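Local coordinates for protein YcaO (Methanopyrus kandleri, PDB 6CIB) that binds ADP and magnesium as a YcaO-family enzyme and probably uses ATP to activate the peptide backbone for thioamidation, at residues 142-147 and 346-351; 167-172 and 352-357; 111-116 and 126-131. All coordinates share one frame; numbering follows the deposited sequence.

Interaction 1: residues 142-147 and 346-351; sequences PSHTNG and VVRVRV
H144 is the first residue of the loop 142-147 to reach the strand 346-351. Its CG sits in the crowded position between backbone N and carbonyl carbon (chi1 60°), and ring ND1 accepts the N146 backbone N-H, in the ring plane, at 3.2 Å. The ring stands nearly upright against the R348 guanidinium, the planes 74° apart, and CE1 lies 3.7 Å from R350 NH2. A water accepts from both the backbone N of H144 and R348 NH1. H144 O lies over one face of the R348 guanidinium, 3.0 Å from NH2 but not hydrogen-bonded, with T145 CA there too; R350 CD is over the opposite face, both carbons offset toward the rim. R348, bent at chi2, grips N146 O side-on in the guanidinium plane, NH2 (3.0 Å) on a lone pair in the carbonyl plane and NE (2.9 Å) above that plane. The loop leads into edge strand 148-150 of the antiparallel sheet, close to the magnesium site, where L148 is a ligand. N146 ND2 bonds to E356, whose carboxylate also pairs with R350 NH1; E131 takes R350 NH2. Just before strand 148-150 starts, V349 N donates to G147 O at 2.9 Å, nearly straight at 172°.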
ATOM      1  N   PRO A 142     -17.845   2.983   2.026  1.00 41.44           N
ATOM      2  CA  PRO A 142     -16.945   3.237   3.155  1.00 40.34           C
ATOM      3  C   PRO A 142     -15.645   3.917   2.732  1.00 38.09           C
ATOM      4  O   PRO A 142     -15.149   3.699   1.619  1.00 37.29           O
ATOM      5  CB  PRO A 142     -16.643   1.836   3.702  1.00 39.39           C
ATOM      6  CG  PRO A 142     -17.747   0.970   3.202  1.00 40.69           C
ATOM      7  CD  PRO A 142     -18.094   1.536   1.856  1.00 40.77           C
ATOM      8  N   SER A 143     -15.125   4.750   3.629  1.00 36.66           N
ATOM      9  CA  SER A 143     -13.795   5.344   3.509  1.00 34.05           C
ATOM     10  C   SER A 143     -12.749   4.238   3.678  1.00 32.40           C
ATOM     11  O   SER A 143     -13.071   3.138   4.147  1.00 31.35           O
ATOM     12  CB  SER A 143     -13.616   6.428   4.579  1.00 34.46           C
ATOM     13  OG  SER A 143     -13.759   5.886   5.883  1.00 33.29           O
ATOM     14  N   HIS A 144     -11.511   4.520   3.278  1.00 31.37           N
ATOM     15  CA  HIS A 144     -10.405   3.548   3.391  1.00 30.82           C
ATOM     16  C   HIS A 144      -9.046   4.257   3.290  1.00 29.39           C
ATOM     17  O   HIS A 144      -8.998   5.487   3.209  1.00 31.36           O
ATOM     18  CB  HIS A 144     -10.544   2.400   2.367  1.00 30.35           C
ATOM     19  CG  HIS A 144     -10.548   2.855   0.942  1.00 32.25           C
ATOM     20  ND1 HIS A 144      -9.395   3.174   0.261  1.00 33.38           N
ATOM     21  CD2 HIS A 144     -11.567   3.043   0.069  1.00 34.41           C
ATOM     22  CE1 HIS A 144      -9.700   3.531  -0.976  1.00 35.80           C
ATOM     23  NE2 HIS A 144     -11.012   3.469  -1.116  1.00 35.36           N
ATOM     24  N   THR A 145      -7.957   3.492   3.315  1.00 28.61           N
ATOM     25  CA  THR A 145      -6.600   4.072   3.386  1.00 29.94           C
ATOM     26  C   THR A 145      -5.709   3.788   2.152  1.00 30.57           C
ATOM     27  O   THR A 145      -4.490   4.035   2.188  1.00 30.15           O
ATOM     28  CB  THR A 145      -5.863   3.631   4.672  1.00 31.15           C
ATOM     29  OG1 THR A 145      -5.780   2.207   4.699  1.00 31.29           O
ATOM     30  CG2 THR A 145      -6.592   4.120   5.939  1.00 32.58           C
ATOM     31  N   ASN A 146      -6.301   3.279   1.069  1.00 29.59           N
ATOM     32  CA  ASN A 146      -5.546   3.060  -0.162  1.00 30.06           C
ATOM     33  C   ASN A 146      -4.994   4.379  -0.681  1.00 28.84           C
ATOM     34  O   ASN A 146      -5.742   5.331  -0.908  1.00 28.63           O
ATOM     35  CB  ASN A 146      -6.387   2.383  -1.252  1.00 30.80           C
ATOM     36  CG  ASN A 146      -5.533   1.827  -2.388  1.00 31.03           C
ATOM     37  OD1 ASN A 146      -4.557   1.119  -2.154  1.00 30.81           O
ATOM     38  ND2 ASN A 146      -5.913   2.131  -3.620  1.00 30.52           N
ATOM     39  N   GLY A 147      -3.674   4.423  -0.838  1.00 27.79           N
ATOM     40  CA  GLY A 147      -2.984   5.620  -1.287  1.00 26.30           C
ATOM     41  C   GLY A 147      -2.523   6.548  -0.186  1.00 26.66           C
ATOM     42  O   GLY A 147      -1.928   7.591  -0.472  1.00 26.65           O
ATOM     43  N   VAL A 346       2.494  13.801   5.193  1.00 29.43           N
ATOM     44  CA  VAL A 346       1.536  12.721   4.908  1.00 29.14           C
ATOM     45  C   VAL A 346       0.717  13.158   3.703  1.00 29.70           C
ATOM     46  O   VAL A 346       0.351  14.336   3.591  1.00 30.31           O
ATOM     47  CB  VAL A 346       0.592  12.395   6.115  1.00 28.73           C
ATOM     48  CG1 VAL A 346      -0.381  11.258   5.776  1.00 27.25           C
ATOM     49  CG2 VAL A 346       1.396  12.021   7.356  1.00 26.88           C
ATOM     50  N   VAL A 347       0.453  12.217   2.796  1.00 29.34           N
ATOM     51  CA  VAL A 347      -0.422  12.475   1.651  1.00 29.38           C
ATOM     52  C   VAL A 347      -1.461  11.380   1.457  1.00 30.41           C
ATOM     53  O   VAL A 347      -1.286  10.236   1.907  1.00 29.73           O
ATOM     54  CB  VAL A 347       0.336  12.687   0.306  1.00 29.36           C
ATOM     55  CG1 VAL A 347       1.352  13.824   0.395  1.00 30.08           C
ATOM     56  CG2 VAL A 347       0.982  11.400  -0.201  1.00 29.99           C
ATOM     57  N   ARG A 348      -2.542  11.759   0.780  1.00 29.30           N
ATOM     58  CA  ARG A 348      -3.444  10.812   0.178  1.00 29.21           C
ATOM     59  C   ARG A 348      -3.342  10.961  -1.345  1.00 30.15           C
ATOM     60  O   ARG A 348      -3.578  12.044  -1.894  1.00 29.77           O
ATOM     61  CB  ARG A 348      -4.874  11.048   0.661  1.00 29.15           C
ATOM     62  CG  ARG A 348      -5.844   9.945   0.287  1.00 28.66           C
ATOM     63  CD  ARG A 348      -5.729   8.762   1.245  1.00 29.17           C
ATOM     64  NE  ARG A 348      -6.437   7.594   0.726  1.00 28.87           N
ATOM     65  CZ  ARG A 348      -7.722   7.325   0.938  1.00 30.20           C
ATOM     66  NH1 ARG A 348      -8.479   8.131   1.685  1.00 31.04           N
ATOM     67  NH2 ARG A 348      -8.258   6.236   0.399  1.00 31.53           N
ATOM     68  N   VAL A 349      -2.962   9.869  -2.000  1.00 29.99           N
ATOM     69  CA  VAL A 349      -2.910   9.783  -3.462  1.00 30.07           C
ATOM     70  C   VAL A 349      -4.160   9.056  -3.915  1.00 30.84           C
ATOM     71  O   VAL A 349      -4.467   7.969  -3.410  1.00 32.17           O
ATOM     72  CB  VAL A 349      -1.645   9.038  -3.951  1.00 29.20           C
ATOM     73  CG1 VAL A 349      -1.673   8.823  -5.467  1.00 30.26           C
ATOM     74  CG2 VAL A 349      -0.395   9.807  -3.543  1.00 28.46           C
ATOM     75  N   ARG A 350      -4.897   9.682  -4.827  1.00 30.43           N
ATOM     76  CA  ARG A 350      -6.032   9.044  -5.487  1.00 30.80           C
ATOM     77  C   ARG A 350      -5.780   9.027  -6.994  1.00 31.67           C
ATOM     78  O   ARG A 350      -5.343  10.028  -7.567  1.00 32.23           O
ATOM     79  CB  ARG A 350      -7.358   9.774  -5.191  1.00 29.88           C
ATOM     80  CG  ARG A 350      -7.638  10.145  -3.732  1.00 31.46           C
ATOM     81  CD  ARG A 350      -7.725   8.947  -2.792  1.00 31.67           C
ATOM     82  NE  ARG A 350      -8.857   8.072  -3.098  1.00 31.97           N
ATOM     83  CZ  ARG A 350      -8.767   6.768  -3.343  1.00 32.85           C
ATOM     84  NH1 ARG A 350      -7.589   6.149  -3.302  1.00 32.98           N
ATOM     85  NH2 ARG A 350      -9.871   6.072  -3.612  1.00 33.69           N
ATOM     86  N   VAL A 351      -6.049   7.888  -7.622  1.00 31.37           N
ATOM     87  CA  VAL A 351      -6.014   7.782  -9.084  1.00 31.01           C
ATOM     88  C   VAL A 351      -7.452   7.456  -9.496  1.00 31.05           C
ATOM     89  O   VAL A 351      -7.967   6.372  -9.176  1.00 28.56           O
ATOM     90  CB  VAL A 351      -4.965   6.743  -9.565  1.00 31.53           C
ATOM     91  CG1 VAL A 351      -4.899   6.676 -11.085  1.00 30.13           C
ATOM     92  CG2 VAL A 351      -3.581   7.078  -9.013  1.00 29.97           C
TER
HETATM   93  O   HOH W   1     -11.177   7.641   2.261  1.00 26.25           O

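Interaction 2: residues 167-172 and 352-357; sequences ERDSWS and TGASEY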
ATOM      1  N   GLU A 167      -0.412  -1.127  -7.103  1.00 27.00           N
ATOM      2  CA  GLU A 167      -0.433  -2.459  -6.507  1.00 28.22           C
ATOM      3  C   GLU A 167      -1.859  -3.011  -6.373  1.00 28.29           C
ATOM      4  O   GLU A 167      -2.142  -4.139  -6.803  1.00 28.25           O
ATOM      5  CB  GLU A 167       0.275  -2.398  -5.151  1.00 28.93           C
ATOM      6  CG  GLU A 167       0.238  -3.667  -4.330  1.00 32.24           C
ATOM      7  CD  GLU A 167       0.603  -3.411  -2.881  1.00 33.92           C
ATOM      8  OE1 GLU A 167       1.765  -3.037  -2.612  1.00 35.98           O
ATOM      9  OE2 GLU A 167      -0.268  -3.592  -2.012  1.00 33.92           O
ATOM     10  N   ARG A 168      -2.751  -2.208  -5.802  1.00 28.49           N
ATOM     11  CA  ARG A 168      -4.143  -2.628  -5.610  1.00 30.61           C
ATOM     12  C   ARG A 168      -4.936  -2.648  -6.917  1.00 29.73           C
ATOM     13  O   ARG A 168      -5.884  -3.417  -7.044  1.00 29.27           O
ATOM     14  CB  ARG A 168      -4.844  -1.778  -4.545  1.00 32.00           C
ATOM     15  CG  ARG A 168      -4.049  -1.641  -3.257  1.00 35.63           C
ATOM     16  CD  ARG A 168      -4.397  -2.676  -2.218  1.00 39.08           C
ATOM     17  NE  ARG A 168      -3.400  -2.734  -1.146  1.00 39.46           N
ATOM     18  CZ  ARG A 168      -3.300  -1.878  -0.127  1.00 42.06           C
ATOM     19  NH1 ARG A 168      -4.116  -0.826  -0.013  1.00 40.87           N
ATOM     20  NH2 ARG A 168      -2.347  -2.064   0.778  1.00 43.31           N
ATOM     21  N   ASP A 169      -4.540  -1.813  -7.882  1.00 30.22           N
ATOM     22  CA  ASP A 169      -5.115  -1.859  -9.237  1.00 30.01           C
ATOM     23  C   ASP A 169      -4.829  -3.209  -9.903  1.00 30.71           C
ATOM     24  O   ASP A 169      -5.755  -3.835 -10.441  1.00 30.95           O
ATOM     25  CB  ASP A 169      -4.622  -0.687 -10.107  1.00 29.58           C
ATOM     26  CG  ASP A 169      -5.243  -0.691 -11.506  1.00 30.83           C
ATOM     27  OD1 ASP A 169      -6.401  -0.248 -11.674  1.00 30.92           O
ATOM     28  OD2 ASP A 169      -4.559  -1.141 -12.443  1.00 31.10           O
ATOM     29  N   SER A 170      -3.564  -3.647  -9.850  1.00 29.92           N
ATOM     30  CA  SER A 170      -3.145  -4.964 -10.354  1.00 31.12           C
ATOM     31  C   SER A 170      -3.876  -6.112  -9.665  1.00 31.01           C
ATOM     32  O   SER A 170      -4.414  -6.993 -10.334  1.00 31.09           O
ATOM     33  CB  SER A 170      -1.637  -5.165 -10.197  1.00 31.74           C
ATOM     34  OG  SER A 170      -0.911  -4.424 -11.153  1.00 34.73           O
ATOM     35  N   TRP A 171      -3.889  -6.090  -8.330  1.00 30.79           N
ATOM     36  CA  TRP A 171      -4.584  -7.093  -7.532  1.00 30.73           C
ATOM     37  C   TRP A 171      -6.089  -7.119  -7.851  1.00 31.40           C
ATOM     38  O   TRP A 171      -6.662  -8.200  -8.009  1.00 30.58           O
ATOM     39  CB  TRP A 171      -4.289  -6.876  -6.038  1.00 30.86           C
ATOM     40  CG  TRP A 171      -4.892  -7.874  -5.094  1.00 31.24           C
ATOM     41  CD1 TRP A 171      -5.341  -9.133  -5.390  1.00 30.60           C
ATOM     42  CD2 TRP A 171      -5.073  -7.708  -3.680  1.00 32.27           C
ATOM     43  NE1 TRP A 171      -5.817  -9.747  -4.260  1.00 31.49           N
ATOM     44  CE2 TRP A 171      -5.671  -8.900  -3.193  1.00 32.28           C
ATOM     45  CE3 TRP A 171      -4.808  -6.664  -2.777  1.00 31.73           C
ATOM     46  CZ2 TRP A 171      -6.003  -9.081  -1.841  1.00 32.57           C
ATOM     47  CZ3 TRP A 171      -5.142  -6.840  -1.430  1.00 32.56           C
ATOM     48  CH2 TRP A 171      -5.726  -8.048  -0.976  1.00 32.89           C
ATOM     49  N   SER A 172      -6.698  -5.938  -7.982  1.00 31.48           N
ATOM     50  CA  SER A 172      -8.117  -5.812  -8.345  1.00 33.00           C
ATOM     51  C   SER A 172      -8.444  -6.399  -9.724  1.00 33.27           C
ATOM     52  O   SER A 172      -9.475  -7.037  -9.892  1.00 33.05           O
ATOM     53  CB  SER A 172      -8.559  -4.361  -8.280  1.00 31.88           C
ATOM     54  OG  SER A 172      -8.524  -3.887  -6.952  1.00 34.61           O
ATOM     55  N   THR A 352      -8.096   8.408 -10.183  1.00 31.13           N
ATOM     56  CA  THR A 352      -9.576   8.439 -10.301  1.00 32.03           C
ATOM     57  C   THR A 352     -10.225   7.249 -10.988  1.00 32.25           C
ATOM     58  O   THR A 352     -11.369   6.914 -10.684  1.00 33.00           O
ATOM     59  CB  THR A 352     -10.111   9.729 -10.958  1.00 32.38           C
ATOM     60  OG1 THR A 352      -9.598   9.835 -12.290  1.00 33.18           O
ATOM     61  CG2 THR A 352      -9.732  10.967 -10.142  1.00 32.11           C
ATOM     62  N   GLY A 353      -9.495   6.611 -11.901  1.00 32.78           N
ATOM     63  CA  GLY A 353      -9.987   5.412 -12.584  1.00 32.80           C
ATOM     64  C   GLY A 353      -9.179   4.148 -12.330  1.00 33.31           C
ATOM     65  O   GLY A 353      -9.338   3.169 -13.060  1.00 34.69           O
ATOM     66  N   ALA A 354      -8.309   4.160 -11.314  1.00 32.00           N
ATOM     67  CA  ALA A 354      -7.619   2.930 -10.874  1.00 30.53           C
ATOM     68  C   ALA A 354      -8.605   2.059 -10.120  1.00 29.45           C
ATOM     69  O   ALA A 354      -9.466   2.571  -9.406  1.00 29.11           O
ATOM     70  CB  ALA A 354      -6.416   3.245  -9.999  1.00 29.17           C
ATOM     71  N   SER A 355      -8.498   0.746 -10.294  1.00 29.36           N
ATOM     72  CA  SER A 355      -9.436  -0.164  -9.643  1.00 28.88           C
ATOM     73  C   SER A 355      -9.102  -0.357  -8.170  1.00 28.94           C
ATOM     74  O   SER A 355      -7.938  -0.522  -7.801  1.00 26.71           O
ATOM     75  CB  SER A 355      -9.459  -1.520 -10.333  1.00 29.51           C
ATOM     76  OG  SER A 355     -10.521  -2.305  -9.804  1.00 30.14           O
ATOM     77  N   GLU A 356     -10.146  -0.325  -7.344  1.00 29.92           N
ATOM     78  CA  GLU A 356     -10.043  -0.629  -5.924  1.00 31.29           C
ATOM     79  C   GLU A 356     -11.048  -1.730  -5.548  1.00 32.47           C
ATOM     80  O   GLU A 356     -11.529  -1.798  -4.413  1.00 31.28           O
ATOM     81  CB  GLU A 356     -10.199   0.647  -5.083  1.00 31.87           C
ATOM     82  CG  GLU A 356      -9.068   1.656  -5.289  1.00 30.83           C
ATOM     83  CD  GLU A 356      -9.260   2.964  -4.547  1.00 32.62           C
ATOM     84  OE1 GLU A 356     -10.413   3.419  -4.373  1.00 32.82           O
ATOM     85  OE2 GLU A 356      -8.236   3.565  -4.153  1.00 34.81           O
ATOM     86  N   TYR A 357     -11.308  -2.610  -6.521  1.00 33.60           N
ATOM     87  CA  TYR A 357     -12.217  -3.757  -6.396  1.00 34.23           C
ATOM     88  C   TYR A 357     -11.956  -4.637  -5.167  1.00 34.01           C
ATOM     89  O   TYR A 357     -12.908  -5.096  -4.520  1.00 31.99           O
ATOM     90  CB  TYR A 357     -12.185  -4.596  -7.685  1.00 34.61           C
ATOM     91  CG  TYR A 357     -13.142  -5.772  -7.709  1.00 36.77           C
ATOM     92  CD1 TYR A 357     -14.517  -5.578  -7.924  1.00 38.19           C
ATOM     93  CD2 TYR A 357     -12.674  -7.084  -7.538  1.00 37.12           C
ATOM     94  CE1 TYR A 357     -15.399  -6.656  -7.952  1.00 39.30           C
ATOM     95  CE2 TYR A 357     -13.548  -8.165  -7.561  1.00 38.18           C
ATOM     96  CZ  TYR A 357     -14.906  -7.943  -7.773  1.00 40.86           C
ATOM     97  OH  TYR A 357     -15.781  -9.003  -7.797  1.00 45.59           O
TER
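The phenol ring of Y357 meets the helix obliquely, CD2 lying 4.0 Å from the carbonyl O of S172, while Y176, one turn further along the helix, packs edge-to-face with it. The other flat group that matters is the carboxylate of D169. With CG anti to the backbone N (chi1 -178°), OD1 swings across to the loop and takes the backbone N-H of S355 on its anti lone pair, the lone pair away from OD2, at 2.7 Å and almost straight (172°). R212 forms a salt bridge to the same OD1, which would probably keep the acid ionised. A weaker CA-H...O contact runs from D169 CA to S355 O. One turn on, S172 packs CB against S355 OG at 3.2 Å; its own OG donates back to R168 O at 2.7 Å and accepts from V358 N. The S355 hydroxyl finds its stronger partner in V364 O, and its bond from Y357 N is weak. The arrangement is a helix-loop packing of the YcaO domain: the segment leaving strand 346-351 crosses helix 154-177, which carries E156 and Q160 of the ADP pocket and E164, a known magnesium ligand of this protein, unoccupied here.

Interaction 3: residues 111-116 and 126-131; sequences REWVEG and YVPANE
Two strands of a beta hairpin, 113-118 and 124-128, meet here as antiparallel neighbours at the end of the five-stranded sheet, 124-128 being its outermost strand within the chain. The tight part is the backbone. V114 and V127 form a hydrogen-bonded pair: V114 N reaches V127 O at 2.7 Å, nearly along the C=O axis, and V127 N returns to V114 O at 2.9 Å. A third bond, A129 N to E112 O at 2.9 Å, continues the pairing past the end of the second strand, where the chain turns into the 3-10 segment 129-131; there CB of A129 rests on CB of E112. The two valines share one face of the sheet, where V114 packs on V335 and V127 on I333 of strand 332-336.

W113 packs over the Y126-P128 stretch of the second strand. With CG anti to the carbonyl carbon (chi1 -57°), its six-membered ring lies along that strand: CE3 is 3.8 Å from Y126 CB, CZ3 is 3.9 Å from P128 CD, and V127 N lies at the ring edge, in plane. P96 also touches the indole.

Y126 is itself buried; the loose side is the exposed E115 lying over it. E115 stretches out with CG anti to the backbone N and lays its aliphatic chain over the tyrosine ring: CG stands 4.2 Å from the ring centroid, 25° off the normal, a CH-pi contact offset toward the rim. Its carboxylate, turned 52° from the ring, stays 3.8 Å from the hydroxyl (OE1 to OH). E112 leads its acid away, to R94. The chemistry thus implies that backbone bonds and apolar contacts hold the hairpin together; its glutamates contribute methylenes, the E112 carboxylate being paired with R94 and E115 the exposed one.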
ATOM      1  N   ARG A 111     -21.049  16.916  -0.077  1.00 52.65           N
ATOM      2  CA  ARG A 111     -21.125  18.214   0.592  1.00 51.44           C
ATOM      3  C   ARG A 111     -19.781  18.698   1.149  1.00 50.07           C
ATOM      4  O   ARG A 111     -19.540  19.913   1.235  1.00 50.38           O
ATOM      5  CB  ARG A 111     -22.178  18.163   1.707  1.00 54.46           C
ATOM      6  CG  ARG A 111     -22.760  19.516   2.077  1.00 56.76           C
ATOM      7  CD  ARG A 111     -23.274  19.517   3.506  1.00 61.24           C
ATOM      8  NE  ARG A 111     -23.380  20.881   4.023  1.00 62.08           N
ATOM      9  CZ  ARG A 111     -23.243  21.234   5.301  1.00 62.36           C
ATOM     10  NH1 ARG A 111     -22.976  20.330   6.245  1.00 60.63           N
ATOM     11  NH2 ARG A 111     -23.356  22.512   5.632  1.00 61.02           N
ATOM     12  N   GLU A 112     -18.926  17.747   1.529  1.00 48.82           N
ATOM     13  CA  GLU A 112     -17.613  18.027   2.120  1.00 46.32           C
ATOM     14  C   GLU A 112     -16.494  17.687   1.142  1.00 43.66           C
ATOM     15  O   GLU A 112     -16.453  16.585   0.594  1.00 42.48           O
ATOM     16  CB  GLU A 112     -17.415  17.229   3.412  1.00 47.61           C
ATOM     17  CG  GLU A 112     -18.171  17.752   4.626  1.00 52.24           C
ATOM     18  CD  GLU A 112     -19.649  17.407   4.615  1.00 54.39           C
ATOM     19  OE1 GLU A 112     -20.007  16.259   4.268  1.00 56.30           O
ATOM     20  OE2 GLU A 112     -20.457  18.294   4.960  1.00 57.35           O
ATOM     21  N   TRP A 113     -15.587  18.638   0.950  1.00 41.37           N
ATOM     22  CA  TRP A 113     -14.489  18.509   0.000  1.00 40.67           C
ATOM     23  C   TRP A 113     -13.174  18.877   0.655  1.00 39.22           C
ATOM     24  O   TRP A 113     -13.152  19.613   1.644  1.00 40.06           O
ATOM     25  CB  TRP A 113     -14.702  19.430  -1.207  1.00 40.48           C
ATOM     26  CG  TRP A 113     -15.990  19.211  -1.931  1.00 41.67           C
ATOM     27  CD1 TRP A 113     -17.204  19.758  -1.625  1.00 41.67           C
ATOM     28  CD2 TRP A 113     -16.198  18.387  -3.081  1.00 41.86           C
ATOM     29  NE1 TRP A 113     -18.154  19.325  -2.511  1.00 41.84           N
ATOM     30  CE2 TRP A 113     -17.570  18.483  -3.419  1.00 41.42           C
ATOM     31  CE3 TRP A 113     -15.363  17.571  -3.862  1.00 41.52           C
ATOM     32  CZ2 TRP A 113     -18.127  17.797  -4.507  1.00 41.93           C
ATOM     33  CZ3 TRP A 113     -15.917  16.891  -4.944  1.00 41.33           C
ATOM     34  CH2 TRP A 113     -17.288  17.011  -5.257  1.00 41.05           C
ATOM     35  N   VAL A 114     -12.088  18.344   0.094  1.00 37.23           N
ATOM     36  CA  VAL A 114     -10.722  18.780   0.403  1.00 37.44           C
ATOM     37  C   VAL A 114      -9.991  19.100  -0.907  1.00 37.40           C
ATOM     38  O   VAL A 114     -10.080  18.347  -1.883  1.00 37.64           O
ATOM     39  CB  VAL A 114      -9.922  17.729   1.219  1.00 36.28           C
ATOM     40  CG1 VAL A 114      -8.652  18.345   1.786  1.00 36.07           C
ATOM     41  CG2 VAL A 114     -10.749  17.159   2.364  1.00 36.40           C
ATOM     42  N   GLU A 115      -9.272  20.220  -0.914  1.00 37.85           N
ATOM     43  CA  GLU A 115      -8.506  20.657  -2.076  1.00 39.13           C
ATOM     44  C   GLU A 115      -7.253  19.802  -2.282  1.00 38.15           C
ATOM     45  O   GLU A 115      -6.391  19.722  -1.402  1.00 38.56           O
ATOM     46  CB  GLU A 115      -8.120  22.128  -1.923  1.00 42.11           C
ATOM     47  CG  GLU A 115      -7.718  22.820  -3.222  1.00 44.44           C
ATOM     48  CD  GLU A 115      -7.009  24.141  -2.976  1.00 47.09           C
ATOM     49  OE1 GLU A 115      -7.419  24.881  -2.057  1.00 51.02           O
ATOM     50  OE2 GLU A 115      -6.038  24.443  -3.698  1.00 49.78           O
ATOM     51  N   GLY A 116      -7.181  19.149  -3.441  1.00 36.67           N
ATOM     52  CA  GLY A 116      -5.987  18.431  -3.861  1.00 37.30           C
ATOM     53  C   GLY A 116      -5.288  19.112  -5.025  1.00 37.14           C
ATOM     54  O   GLY A 116      -5.667  20.216  -5.430  1.00 36.45           O
ATOM     55  N   TYR A 126     -10.832  19.564  -6.338  1.00 41.90           N
ATOM     56  CA  TYR A 126     -11.485  19.187  -5.083  1.00 41.76           C
ATOM     57  C   TYR A 126     -11.889  17.722  -5.063  1.00 40.40           C
ATOM     58  O   TYR A 126     -12.417  17.187  -6.040  1.00 40.63           O
ATOM     59  CB  TYR A 126     -12.675  20.101  -4.766  1.00 42.19           C
ATOM     60  CG  TYR A 126     -12.240  21.486  -4.343  1.00 44.35           C
ATOM     61  CD1 TYR A 126     -11.951  21.767  -3.003  1.00 44.33           C
ATOM     62  CD2 TYR A 126     -12.086  22.513  -5.287  1.00 45.02           C
ATOM     63  CE1 TYR A 126     -11.537  23.036  -2.612  1.00 46.61           C
ATOM     64  CE2 TYR A 126     -11.665  23.783  -4.908  1.00 47.24           C
ATOM     65  CZ  TYR A 126     -11.397  24.039  -3.569  1.00 48.34           C
ATOM     66  OH  TYR A 126     -10.987  25.292  -3.183  1.00 50.63           O
ATOM     67  N   VAL A 127     -11.613  17.083  -3.932  1.00 39.10           N
ATOM     68  CA  VAL A 127     -11.845  15.656  -3.745  1.00 38.57           C
ATOM     69  C   VAL A 127     -12.803  15.522  -2.561  1.00 37.60           C
ATOM     70  O   VAL A 127     -12.655  16.262  -1.581  1.00 38.92           O
ATOM     71  CB  VAL A 127     -10.492  14.919  -3.528  1.00 39.12           C
ATOM     72  CG1 VAL A 127     -10.674  13.483  -3.060  1.00 38.68           C
ATOM     73  CG2 VAL A 127      -9.689  14.916  -4.820  1.00 40.69           C
ATOM     74  N   PRO A 128     -13.793  14.603  -2.646  1.00 36.26           N
ATOM     75  CA  PRO A 128     -14.711  14.416  -1.511  1.00 36.84           C
ATOM     76  C   PRO A 128     -13.952  14.007  -0.262  1.00 36.17           C
ATOM     77  O   PRO A 128     -12.941  13.297  -0.363  1.00 36.67           O
ATOM     78  CB  PRO A 128     -15.620  13.266  -1.969  1.00 36.74           C
ATOM     79  CG  PRO A 128     -15.527  13.270  -3.465  1.00 37.11           C
ATOM     80  CD  PRO A 128     -14.112  13.677  -3.754  1.00 36.40           C
ATOM     81  N   ALA A 129     -14.425  14.467   0.895  1.00 35.28           N
ATOM     82  CA  ALA A 129     -13.826  14.109   2.187  1.00 35.29           C
ATOM     83  C   ALA A 129     -13.750  12.594   2.399  1.00 33.16           C
ATOM     84  O   ALA A 129     -12.771  12.111   2.969  1.00 33.29           O
ATOM     85  CB  ALA A 129     -14.560  14.787   3.337  1.00 36.08           C
ATOM     86  N   ASN A 130     -14.751  11.861   1.900  1.00 32.74           N
ATOM     87  CA  ASN A 130     -14.811  10.384   2.001  1.00 33.74           C
ATOM     88  C   ASN A 130     -13.716   9.696   1.178  1.00 35.64           C
ATOM     89  O   ASN A 130     -13.419   8.516   1.390  1.00 37.48           O
ATOM     90  CB  ASN A 130     -16.196   9.861   1.571  1.00 33.66           C
ATOM     91  CG  ASN A 130     -16.459   8.416   2.009  1.00 34.52           C
ATOM     92  OD1 ASN A 130     -16.492   8.101   3.201  1.00 34.97           O
ATOM     93  ND2 ASN A 130     -16.668   7.534   1.038  1.00 33.73           N
ATOM     94  N   GLU A 131     -13.135  10.439   0.237  1.00 35.46           N
ATOM     95  CA  GLU A 131     -12.029   9.957  -0.575  1.00 36.46           C
ATOM     96  C   GLU A 131     -10.674  10.431  -0.048  1.00 35.91           C
ATOM     97  O   GLU A 131      -9.640  10.190  -0.674  1.00 35.52           O
ATOM     98  CB  GLU A 131     -12.213  10.386  -2.038  1.00 37.90           C
ATOM     99  CG  GLU A 131     -13.354   9.701  -2.773  1.00 40.14           C
ATOM    100  CD  GLU A 131     -13.244   8.188  -2.768  1.00 42.92           C
ATOM    101  OE1 GLU A 131     -12.133   7.652  -2.985  1.00 45.95           O
ATOM    102  OE2 GLU A 131     -14.278   7.531  -2.552  1.00 45.36           O
TER

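In the fold
Interactions 1 and 3 both belong to the five-stranded antiparallel sheet, but at different depths: interaction 3 pairs its outer hairpin, well away from the chain centre and mostly buried, with E115 exposed, whereas interaction 1 is buried near the magnesium site. Interaction 2 is also buried; there the loop after strand 346-351 packs against helix 154-177. Their chemistry differs accordingly: backbone pairing and apolar packing in 3, arginine-to-carbonyl bonds in 1, and an aspartate receiving a loop N-H in 2. Charged residues join them, R350 of interaction 1 pairing with an acid from each of the other two; interactions 2 and 3 do not touch.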